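Local atomic coordinates of putative reductase (Peptoclostridium difficile, PDB entry 5J6C), a protein that probably catalyses the FMN-dependent reduction of nitro compounds, the nitroimidazole antibiotic metronidazole possibly among them. Residues E80-G92 with Y148-L162. Numbering follows the deposited sequence.
Sequences EKLINLSQCRTKG and YDDNIEADKYIREEL. With FMN (flavin mononucleotide), chain C.
Helices 80-86 and 154-162 run nearly antiparallel (164°), their axes 10.4 Å apart, Asn84 facing Glu161; beyond them, the loop after the first helix passes Tyr148. With CG anti to the backbone N (chi1 177°), the Tyr157 ring is carried across to the last turn of helix 80-86, where its OH donates to Asn84 O (2.9 Å) from above the carbonyl plane; Gln87 N takes the same oxygen from the opposite face. One turn further along helix 154-162, Glu161 OE2 accepts from Asn84 ND2 (2.8 Å), which meets it from above the carboxylate plane, amide and carboxylate turned 60° apart. Lys81 crosses Glu161 at a slant, its CD and CE against OE2, while its NZ is hydrogen-bonded to Asn199 O and Asn200 OD1 of the second subunit. Toward the sheet, Leu85 CD2 rests on Ile158 CG2 (3.9 Å), and Cys88 CB touches both Ile158 CD1 and Tyr157 CD2. In the loop, Tyr148 O receives both Thr90 N (2.9 Å) and Thr90 OG1 (2.6 Å), while Thr90 CG2 sits over the Tyr148 ring, 3.5 Å from its centroid, a CH-pi contact. The CB of Arg89 points away from residues 148-162, though its CG still touches Ala154 CB, and NH1 donates to O4 of the flavin (2.8 Å). The double grip on Tyr148 O thus secures the residue next to Arg89, consistent with a second-shell role in positioning the guanidinium, whose positive charge could help polarise the flavin carbonyl.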
ATOM      1  N   GLU A  80      -2.035  28.119   5.908  1.00 28.84           N
ATOM      2  CA  GLU A  80      -1.187  28.214   7.088  1.00 31.94           C
ATOM      3  C   GLU A  80      -0.895  26.837   7.668  1.00 28.05           C
ATOM      4  O   GLU A  80       0.241  26.556   8.060  1.00 27.95           O
ATOM      5  CB  GLU A  80      -1.843  29.120   8.131  1.00 33.91           C
ATOM      6  CG  GLU A  80      -0.847  29.861   9.013  1.00 46.88           C
ATOM      7  CD  GLU A  80       0.312  30.455   8.216  1.00 52.09           C
ATOM      8  OE1 GLU A  80       0.053  31.176   7.220  1.00 52.50           O
ATOM      9  OE2 GLU A  80       1.481  30.189   8.586  1.00 57.69           O
ATOM     10  N   LYS A  81      -1.909  25.966   7.725  1.00 26.75           N
ATOM     11  CA  LYS A  81      -1.696  24.587   8.159  1.00 26.08           C
ATOM     12  C   LYS A  81      -0.708  23.871   7.250  1.00 23.58           C
ATOM     13  O   LYS A  81       0.104  23.067   7.718  1.00 21.01           O
ATOM     14  CB  LYS A  81      -3.027  23.823   8.186  1.00 26.21           C
ATOM     15  CG  LYS A  81      -3.877  24.042   9.441  1.00 35.74           C
ATOM     16  CD  LYS A  81      -3.282  23.287  10.632  1.00 38.17           C
ATOM     17  CE  LYS A  81      -3.790  23.802  11.982  1.00 37.73           C
ATOM     18  NZ  LYS A  81      -5.228  23.507  12.204  1.00 42.11           N
ATOM     19  N   LEU A  82      -0.779  24.135   5.944  1.00 24.46           N
ATOM     20  CA  LEU A  82       0.111  23.465   5.002  1.00 22.19           C
ATOM     21  C   LEU A  82       1.556  23.898   5.209  1.00 23.80           C
ATOM     22  O   LEU A  82       2.481  23.084   5.085  1.00 22.06           O
ATOM     23  CB  LEU A  82      -0.346  23.755   3.572  1.00 19.15           C
ATOM     24  CG  LEU A  82      -1.628  23.012   3.201  1.00 21.40           C
ATOM     25  CD1 LEU A  82      -2.190  23.484   1.880  1.00 24.03           C
ATOM     26  CD2 LEU A  82      -1.382  21.500   3.166  1.00 20.26           C
ATOM     27  N   ILE A  83       1.764  25.184   5.509  1.00 24.62           N
ATOM     28  CA  ILE A  83       3.094  25.673   5.864  1.00 22.82           C
ATOM     29  C   ILE A  83       3.592  24.970   7.123  1.00 24.27           C
ATOM     30  O   ILE A  83       4.712  24.440   7.160  1.00 21.55           O
ATOM     31  CB  ILE A  83       3.068  27.204   6.044  1.00 29.17           C
ATOM     32  CG1 ILE A  83       2.791  27.896   4.698  1.00 29.83           C
ATOM     33  CG2 ILE A  83       4.360  27.694   6.678  1.00 22.84           C
ATOM     34  CD1 ILE A  83       2.618  29.392   4.794  1.00 35.08           C
ATOM     35  N   ASN A  84       2.764  24.957   8.174  1.00 20.53           N
ATOM     36  CA  ASN A  84       3.132  24.273   9.411  1.00 24.72           C
ATOM     37  C   ASN A  84       3.527  22.824   9.141  1.00 22.94           C
ATOM     38  O   ASN A  84       4.562  22.353   9.617  1.00 20.88           O
ATOM     39  CB  ASN A  84       1.976  24.335  10.407  1.00 26.08           C
ATOM     40  CG  ASN A  84       1.664  25.756  10.853  1.00 30.39           C
ATOM     41  OD1 ASN A  84       2.450  26.674  10.636  1.00 27.28           O
ATOM     42  ND2 ASN A  84       0.510  25.938  11.474  1.00 33.60           N
ATOM     43  N   LEU A  85       2.728  22.119   8.334  1.00 18.43           N
ATOM     44  CA  LEU A  85       2.991  20.709   8.073  1.00 21.24           C
ATOM     45  C   LEU A  85       4.220  20.496   7.192  1.00 19.92           C
ATOM     46  O   LEU A  85       4.858  19.443   7.278  1.00 22.12           O
ATOM     47  CB  LEU A  85       1.754  20.066   7.444  1.00 19.40           C
ATOM     48  CG  LEU A  85       0.582  19.906   8.426  1.00 20.11           C
ATOM     49  CD1 LEU A  85      -0.669  19.478   7.701  1.00 12.71           C
ATOM     50  CD2 LEU A  85       0.927  18.913   9.568  1.00 15.52           C
ATOM     51  N   SER A  86       4.576  21.469   6.347  1.00 17.95           N
ATOM     52  CA  SER A  86       5.786  21.332   5.539  1.00 18.95           C
ATOM     53  C   SER A  86       7.050  21.334   6.387  1.00 21.31           C
ATOM     54  O   SER A  86       8.124  20.957   5.891  1.00 20.65           O
ATOM     55  CB  SER A  86       5.869  22.460   4.514  1.00 19.89           C
ATOM     56  OG  SER A  86       6.232  23.672   5.149  1.00 22.65           O
ATOM     57  N   GLN A  87       6.949  21.773   7.642  1.00 20.23           N
ATOM     58  CA  GLN A  87       8.060  21.777   8.587  1.00 22.66           C
ATOM     59  C   GLN A  87       8.147  20.500   9.425  1.00 22.40           C
ATOM     60  O   GLN A  87       8.922  20.461  10.384  1.00 21.74           O
ATOM     61  CB  GLN A  87       7.942  22.989   9.519  1.00 23.20           C
ATOM     62  CG  GLN A  87       8.498  24.287   8.961  1.00 20.85           C
ATOM     63  CD  GLN A  87      10.006  24.251   8.818  1.00 26.79           C
ATOM     64  OE1 GLN A  87      10.528  24.117   7.710  1.00 33.31           O
ATOM     65  NE2 GLN A  87      10.720  24.356   9.942  1.00 25.33           N
ATOM     66  N   CYS A  88       7.381  19.452   9.091  1.00 19.71           N
ATOM     67  CA  CYS A  88       7.288  18.302   9.991  1.00 19.31           C
ATOM     68  C   CYS A  88       8.591  17.521  10.071  1.00 21.27           C
ATOM     69  O   CYS A  88       8.813  16.799  11.047  1.00 20.77           O
ATOM     70  CB  CYS A  88       6.154  17.368   9.562  1.00 18.53           C
ATOM     71  SG  CYS A  88       6.440  16.500   8.012  1.00 19.74           S
ATOM     72  N   ARG A  89       9.445  17.641   9.067  1.00 22.17           N
ATOM     73  CA  ARG A  89      10.796  17.098   9.102  1.00 20.12           C
ATOM     74  C   ARG A  89      11.716  18.269   8.762  1.00 21.83           C
ATOM     75  O   ARG A  89      11.838  18.660   7.593  1.00 23.62           O
ATOM     76  CB  ARG A  89      10.930  15.929   8.138  1.00 18.60           C
ATOM     77  CG  ARG A  89      10.055  14.745   8.561  1.00 20.82           C
ATOM     78  CD  ARG A  89       9.838  13.742   7.431  1.00 20.03           C
ATOM     79  NE  ARG A  89      11.094  13.240   6.899  1.00 19.83           N
ATOM     80  CZ  ARG A  89      11.194  12.557   5.769  1.00 21.29           C
ATOM     81  NH1 ARG A  89      10.107  12.303   5.053  1.00 21.59           N
ATOM     82  NH2 ARG A  89      12.371  12.145   5.344  1.00 20.60           N
ATOM     83  N   THR A  90      12.320  18.858   9.804  1.00 21.08           N
ATOM     84  CA  THR A  90      13.106  20.077   9.628  1.00 22.63           C
ATOM     85  C   THR A  90      14.303  19.860   8.726  1.00 22.01           C
ATOM     86  O   THR A  90      14.850  20.835   8.202  1.00 23.71           O
ATOM     87  CB  THR A  90      13.611  20.623  10.975  1.00 21.62           C
ATOM     88  OG1 THR A  90      14.493  19.663  11.587  1.00 21.15           O
ATOM     89  CG2 THR A  90      12.445  20.925  11.887  1.00 21.81           C
ATOM     90  N   LYS A  91      14.736  18.615   8.544  1.00 20.92           N
ATOM     91  CA  LYS A  91      15.896  18.351   7.711  1.00 21.44           C
ATOM     92  C   LYS A  91      15.518  17.953   6.290  1.00 24.17           C
ATOM     93  O   LYS A  91      16.395  17.568   5.516  1.00 28.59           O
ATOM     94  CB  LYS A  91      16.779  17.301   8.383  1.00 26.36           C
ATOM     95  CG  LYS A  91      17.287  17.795   9.761  1.00 29.16           C
ATOM     96  CD  LYS A  91      18.446  16.973  10.324  1.00 39.76           C
ATOM     97  CE  LYS A  91      18.582  17.171  11.843  1.00 37.03           C
ATOM     98  NZ  LYS A  91      18.728  18.606  12.235  1.00 34.59           N
ATOM     99  N   GLY A  92      14.241  18.066   5.921  1.00 23.97           N
ATOM    100  CA  GLY A  92      13.813  17.793   4.562  1.00 24.04           C
ATOM    101  C   GLY A  92      12.856  16.622   4.459  1.00 30.11           C
ATOM    102  O   GLY A  92      12.856  15.739   5.324  1.00 21.02           O
ATOM    103  N   TYR A 148      10.985  15.008  13.309  1.00 20.11           N
ATOM    104  CA  TYR A 148      10.957  16.459  13.139  1.00 22.13           C
ATOM    105  C   TYR A 148      12.361  17.042  13.280  1.00 19.74           C
ATOM    106  O   TYR A 148      12.801  17.844  12.452  1.00 20.41           O
ATOM    107  CB  TYR A 148       9.998  17.095  14.151  1.00 20.22           C
ATOM    108  CG  TYR A 148      10.141  18.598  14.291  1.00 23.26           C
ATOM    109  CD1 TYR A 148      11.024  19.160  15.232  1.00 22.60           C
ATOM    110  CD2 TYR A 148       9.395  19.460  13.491  1.00 20.82           C
ATOM    111  CE1 TYR A 148      11.153  20.546  15.354  1.00 22.33           C
ATOM    112  CE2 TYR A 148       9.504  20.838  13.618  1.00 19.75           C
ATOM    113  CZ  TYR A 148      10.377  21.375  14.539  1.00 21.69           C
ATOM    114  OH  TYR A 148      10.476  22.738  14.633  1.00 21.72           O
ATOM    115  N   ASP A 149      13.074  16.639  14.326  1.00 20.83           N
ATOM    116  CA  ASP A 149      14.489  16.961  14.515  1.00 20.29           C
ATOM    117  C   ASP A 149      15.054  15.913  15.463  1.00 22.46           C
ATOM    118  O   ASP A 149      14.373  14.940  15.801  1.00 19.97           O
ATOM    119  CB  ASP A 149      14.678  18.400  15.027  1.00 21.66           C
ATOM    120  CG  ASP A 149      14.176  18.603  16.456  1.00 23.09           C
ATOM    121  OD1 ASP A 149      13.728  17.631  17.102  1.00 18.93           O
ATOM    122  OD2 ASP A 149      14.249  19.759  16.946  1.00 23.69           O
ATOM    123  N   ASP A 150      16.273  16.144  15.962  1.00 21.69           N
ATOM    124  CA  ASP A 150      16.932  15.119  16.764  1.00 27.33           C
ATOM    125  C   ASP A 150      16.159  14.750  18.025  1.00 24.56           C
ATOM    126  O   ASP A 150      16.383  13.668  18.572  1.00 26.33           O
ATOM    127  CB  ASP A 150      18.345  15.566  17.144  1.00 26.53           C
ATOM    128  CG  ASP A 150      19.343  15.337  16.032  1.00 29.39           C
ATOM    129  OD1 ASP A 150      20.552  15.420  16.307  1.00 29.65           O
ATOM    130  OD2 ASP A 150      18.922  15.061  14.884  1.00 28.90           O
ATOM    131  N   ASN A 151      15.244  15.603  18.491  1.00 24.76           N
ATOM    132  CA  ASN A 151      14.536  15.349  19.741  1.00 22.16           C
ATOM    133  C   ASN A 151      13.061  14.989  19.587  1.00 20.70           C
ATOM    134  O   ASN A 151      12.494  14.390  20.506  1.00 23.64           O
ATOM    135  CB  ASN A 151      14.648  16.575  20.662  1.00 23.41           C
ATOM    136  CG  ASN A 151      16.083  17.015  20.861  1.00 22.56           C
ATOM    137  OD1 ASN A 151      16.898  16.277  21.426  1.00 22.28           O
ATOM    138  ND2 ASN A 151      16.403  18.215  20.398  1.00 17.94           N
ATOM    139  N   ILE A 152      12.426  15.316  18.468  1.00 21.25           N
ATOM    140  CA  ILE A 152      10.973  15.217  18.349  1.00 22.98           C
ATOM    141  C   ILE A 152      10.629  14.341  17.148  1.00 23.68           C
ATOM    142  O   ILE A 152      11.211  14.505  16.069  1.00 19.50           O
ATOM    143  CB  ILE A 152      10.336  16.616  18.227  1.00 24.06           C
ATOM    144  CG1 ILE A 152      10.587  17.423  19.509  1.00 19.69           C
ATOM    145  CG2 ILE A 152       8.830  16.520  17.936  1.00 18.83           C
ATOM    146  CD1 ILE A 152      10.291  18.924  19.386  1.00 18.51           C
ATOM    147  N   GLU A 153       9.700  13.402  17.342  1.00 23.52           N
ATOM    148  CA  GLU A 153       9.187  12.607  16.229  1.00 26.43           C
ATOM    149  C   GLU A 153       8.304  13.454  15.316  1.00 21.30           C
ATOM    150  O   GLU A 153       7.556  14.321  15.778  1.00 21.88           O
ATOM    151  CB  GLU A 153       8.375  11.422  16.739  1.00 21.26           C
ATOM    152  CG  GLU A 153       9.166  10.312  17.388  1.00 30.00           C
ATOM    153  CD  GLU A 153       8.236   9.235  17.939  1.00 40.21           C
ATOM    154  OE1 GLU A 153       8.732   8.187  18.404  1.00 45.58           O
ATOM    155  OE2 GLU A 153       6.998   9.448  17.905  1.00 48.38           O
ATOM    156  N   ALA A 154       8.376  13.195  14.009  1.00 20.53           N
ATOM    157  CA  ALA A 154       7.476  13.899  13.091  1.00 20.43           C
ATOM    158  C   ALA A 154       6.017  13.597  13.420  1.00 19.45           C
ATOM    159  O   ALA A 154       5.157  14.487  13.351  1.00 20.55           O
ATOM    160  CB  ALA A 154       7.794  13.536  11.636  1.00 22.42           C
ATOM    161  N   ASP A 155       5.728  12.344  13.782  1.00 16.65           N
ATOM    162  CA  ASP A 155       4.397  11.966  14.251  1.00 21.06           C
ATOM    163  C   ASP A 155       3.888  12.923  15.329  1.00 23.24           C
ATOM    164  O   ASP A 155       2.802  13.497  15.204  1.00 24.12           O
ATOM    165  CB  ASP A 155       4.437  10.532  14.786  1.00 22.39           C
ATOM    166  CG  ASP A 155       3.203  10.174  15.586  1.00 24.43           C
ATOM    167  OD1 ASP A 155       2.117  10.163  14.991  1.00 22.55           O
ATOM    168  OD2 ASP A 155       3.320   9.889  16.802  1.00 30.05           O
ATOM    169  N   LYS A 156       4.679  13.119  16.383  1.00 21.65           N
ATOM    170  CA  LYS A 156       4.253  13.959  17.501  1.00 22.95           C
ATOM    171  C   LYS A 156       4.042  15.402  17.061  1.00 21.21           C
ATOM    172  O   LYS A 156       3.069  16.050  17.465  1.00 21.79           O
ATOM    173  CB  LYS A 156       5.286  13.871  18.629  1.00 21.44           C
ATOM    174  CG  LYS A 156       5.079  14.865  19.769  1.00 21.99           C
ATOM    175  CD  LYS A 156       3.805  14.536  20.523  1.00 25.27           C
ATOM    176  CE  LYS A 156       3.655  15.359  21.788  1.00 27.56           C
ATOM    177  NZ  LYS A 156       2.408  14.984  22.527  1.00 27.43           N
ATOM    178  N   TYR A 157       4.939  15.923  16.223  1.00 22.75           N
ATOM    179  CA  TYR A 157       4.768  17.281  15.711  1.00 18.54           C
ATOM    180  C   TYR A 157       3.431  17.442  14.983  1.00 22.39           C
ATOM    181  O   TYR A 157       2.690  18.406  15.223  1.00 22.51           O
ATOM    182  CB  TYR A 157       5.935  17.629  14.794  1.00 17.04           C
ATOM    183  CG  TYR A 157       5.810  18.981  14.156  1.00 23.31           C
ATOM    184  CD1 TYR A 157       6.199  20.128  14.832  1.00 21.35           C
ATOM    185  CD2 TYR A 157       5.292  19.117  12.871  1.00 25.08           C
ATOM    186  CE1 TYR A 157       6.082  21.379  14.244  1.00 25.07           C
ATOM    187  CE2 TYR A 157       5.168  20.366  12.272  1.00 23.66           C
ATOM    188  CZ  TYR A 157       5.567  21.494  12.963  1.00 24.34           C
ATOM    189  OH  TYR A 157       5.437  22.736  12.369  1.00 23.83           O
ATOM    190  N   ILE A 158       3.089  16.487  14.112  1.00 19.15           N
ATOM    191  CA  ILE A 158       1.860  16.604  13.330  1.00 21.97           C
ATOM    192  C   ILE A 158       0.631  16.460  14.224  1.00 21.50           C
ATOM    193  O   ILE A 158      -0.345  17.206  14.078  1.00 24.23           O
ATOM    194  CB  ILE A 158       1.865  15.585  12.172  1.00 16.71           C
ATOM    195  CG1 ILE A 158       2.974  15.958  11.184  1.00 17.38           C
ATOM    196  CG2 ILE A 158       0.517  15.575  11.455  1.00 20.26           C
ATOM    197  CD1 ILE A 158       3.328  14.867  10.196  1.00 18.65           C
ATOM    198  N   ARG A 159       0.657  15.517  15.171  1.00 19.60           N
ATOM    199  CA  ARG A 159      -0.490  15.363  16.061  1.00 21.22           C
ATOM    200  C   ARG A 159      -0.755  16.641  16.850  1.00 23.94           C
ATOM    201  O   ARG A 159      -1.914  16.994  17.087  1.00 23.17           O
ATOM    202  CB  ARG A 159      -0.285  14.186  17.011  1.00 24.70           C
ATOM    203  CG  ARG A 159      -0.363  12.818  16.356  1.00 20.96           C
ATOM    204  CD  ARG A 159      -0.450  11.705  17.397  1.00 26.70           C
ATOM    205  NE  ARG A 159       0.858  11.253  17.879  1.00 29.50           N
ATOM    206  CZ  ARG A 159       1.273  11.343  19.145  1.00 38.05           C
ATOM    207  NH1 ARG A 159       0.472  11.860  20.071  1.00 35.38           N
ATOM    208  NH2 ARG A 159       2.489  10.910  19.493  1.00 33.85           N
ATOM    209  N   GLU A 160       0.303  17.339  17.279  1.00 20.62           N
ATOM    210  CA  GLU A 160       0.104  18.625  17.944  1.00 23.13           C
ATOM    211  C   GLU A 160      -0.479  19.648  16.979  1.00 26.51           C
ATOM    212  O   GLU A 160      -1.345  20.449  17.352  1.00 27.21           O
ATOM    213  CB  GLU A 160       1.425  19.135  18.516  1.00 21.31           C
ATOM    214  CG  GLU A 160       1.977  18.287  19.644  1.00 26.22           C
ATOM    215  CD  GLU A 160       1.208  18.472  20.951  1.00 32.39           C
ATOM    216  OE1 GLU A 160       0.466  19.482  21.076  1.00 28.76           O
ATOM    217  OE2 GLU A 160       1.355  17.609  21.855  1.00 29.21           O
ATOM    218  N   GLU A 161      -0.012  19.633  15.731  1.00 24.08           N
ATOM    219  CA  GLU A 161      -0.460  20.625  14.766  1.00 23.86           C
ATOM    220  C   GLU A 161      -1.922  20.410  14.399  1.00 27.50           C
ATOM    221  O   GLU A 161      -2.669  21.376  14.214  1.00 27.30           O
ATOM    222  CB  GLU A 161       0.431  20.565  13.528  1.00 25.62           C
ATOM    223  CG  GLU A 161       0.048  21.562  12.454  1.00 30.41           C
ATOM    224  CD  GLU A 161       0.127  22.990  12.960  1.00 35.42           C
ATOM    225  OE1 GLU A 161       1.076  23.299  13.722  1.00 36.48           O
ATOM    226  OE2 GLU A 161      -0.773  23.782  12.607  1.00 35.00           O
ATOM    227  N   LEU A 162      -2.357  19.153  14.314  1.00 23.85           N
ATOM    228  CA  LEU A 162      -3.714  18.823  13.890  1.00 25.27           C
ATOM    229  C   LEU A 162      -4.608  18.366  15.044  1.00 24.96           C
ATOM    230  O   LEU A 162      -5.736  17.920  14.804  1.00 23.51           O
ATOM    231  CB  LEU A 162      -3.662  17.753  12.793  1.00 23.58           C
ATOM    232  CG  LEU A 162      -2.883  18.169  11.544  1.00 20.38           C
ATOM    233  CD1 LEU A 162      -2.946  17.057  10.539  1.00 23.17           C
ATOM    234  CD2 LEU A 162      -3.457  19.463  10.953  1.00 20.90           C
TER
HETATM  235  N1  FMN C 201       9.167  11.753  -1.534  1.00 16.28           N
HETATM  236  C2  FMN C 201       9.551  12.882  -0.833  1.00 17.48           C
HETATM  237  O2  FMN C 201       9.863  13.906  -1.423  1.00 20.22           O
HETATM  238  N3  FMN C 201       9.586  12.885   0.545  1.00 21.22           N
HETATM  239  C4  FMN C 201       9.257  11.745   1.248  1.00 19.17           C
HETATM  240  O4  FMN C 201       9.286  11.721   2.477  1.00 19.15           O
HETATM  241  C4A FMN C 201       8.893  10.603   0.556  1.00 21.37           C
HETATM  242  N5  FMN C 201       8.560   9.482   1.277  1.00 17.39           N
HETATM  243  C5A FMN C 201       8.156   8.354   0.614  1.00 21.04           C
HETATM  244  C6  FMN C 201       7.828   7.229   1.358  1.00 19.13           C
HETATM  245  C7  FMN C 201       7.420   6.088   0.715  1.00 15.35           C
HETATM  246  C7M FMN C 201       7.054   4.879   1.516  1.00 18.19           C
HETATM  247  C8  FMN C 201       7.349   6.065  -0.660  1.00 20.40           C
HETATM  248  C8M FMN C 201       6.896   4.821  -1.341  1.00 21.66           C
HETATM  249  C9  FMN C 201       7.678   7.177  -1.412  1.00 19.93           C
HETATM  250  C9A FMN C 201       8.091   8.336  -0.768  1.00 19.69           C
HETATM  251  N10 FMN C 201       8.433   9.467  -1.495  1.00 22.08           N
HETATM  252  C10 FMN C 201       8.836  10.609  -0.835  1.00 20.37           C
HETATM  253  C1' FMN C 201       8.362   9.453  -2.995  1.00 19.08           C
HETATM  254  C2' FMN C 201       9.563   8.718  -3.609  1.00 20.95           C
HETATM  255  O2' FMN C 201      10.700   9.563  -3.645  1.00 21.88           O
HETATM  256  C3' FMN C 201       9.207   8.217  -5.012  1.00 18.24           C
HETATM  257  O3' FMN C 201       8.007   7.484  -4.941  1.00 19.28           O
HETATM  258  C4' FMN C 201      10.299   7.323  -5.605  1.00 23.49           C
HETATM  259  O4' FMN C 201      11.489   8.076  -5.725  1.00 15.95           O
HETATM  260  C5' FMN C 201       9.874   6.784  -6.973  1.00 21.66           C
HETATM  261  O5' FMN C 201       9.732   7.878  -7.853  1.00 23.56           O
HETATM  262  P   FMN C 201       8.309   8.190  -8.534  1.00 21.28           P
HETATM  263  O1P FMN C 201       7.229   8.140  -7.475  1.00 18.12           O
HETATM  264  O2P FMN C 201       8.315   9.562  -9.172  1.00 21.24           O
HETATM  265  O3P FMN C 201       8.065   7.111  -9.559  1.00 22.15           O
HETATM  266  O   HOH W   1      13.957  15.862   9.940  1.00 19.73           O
HETATM  267  O   HOH W   2      17.968  18.278  15.454  1.00 24.30           O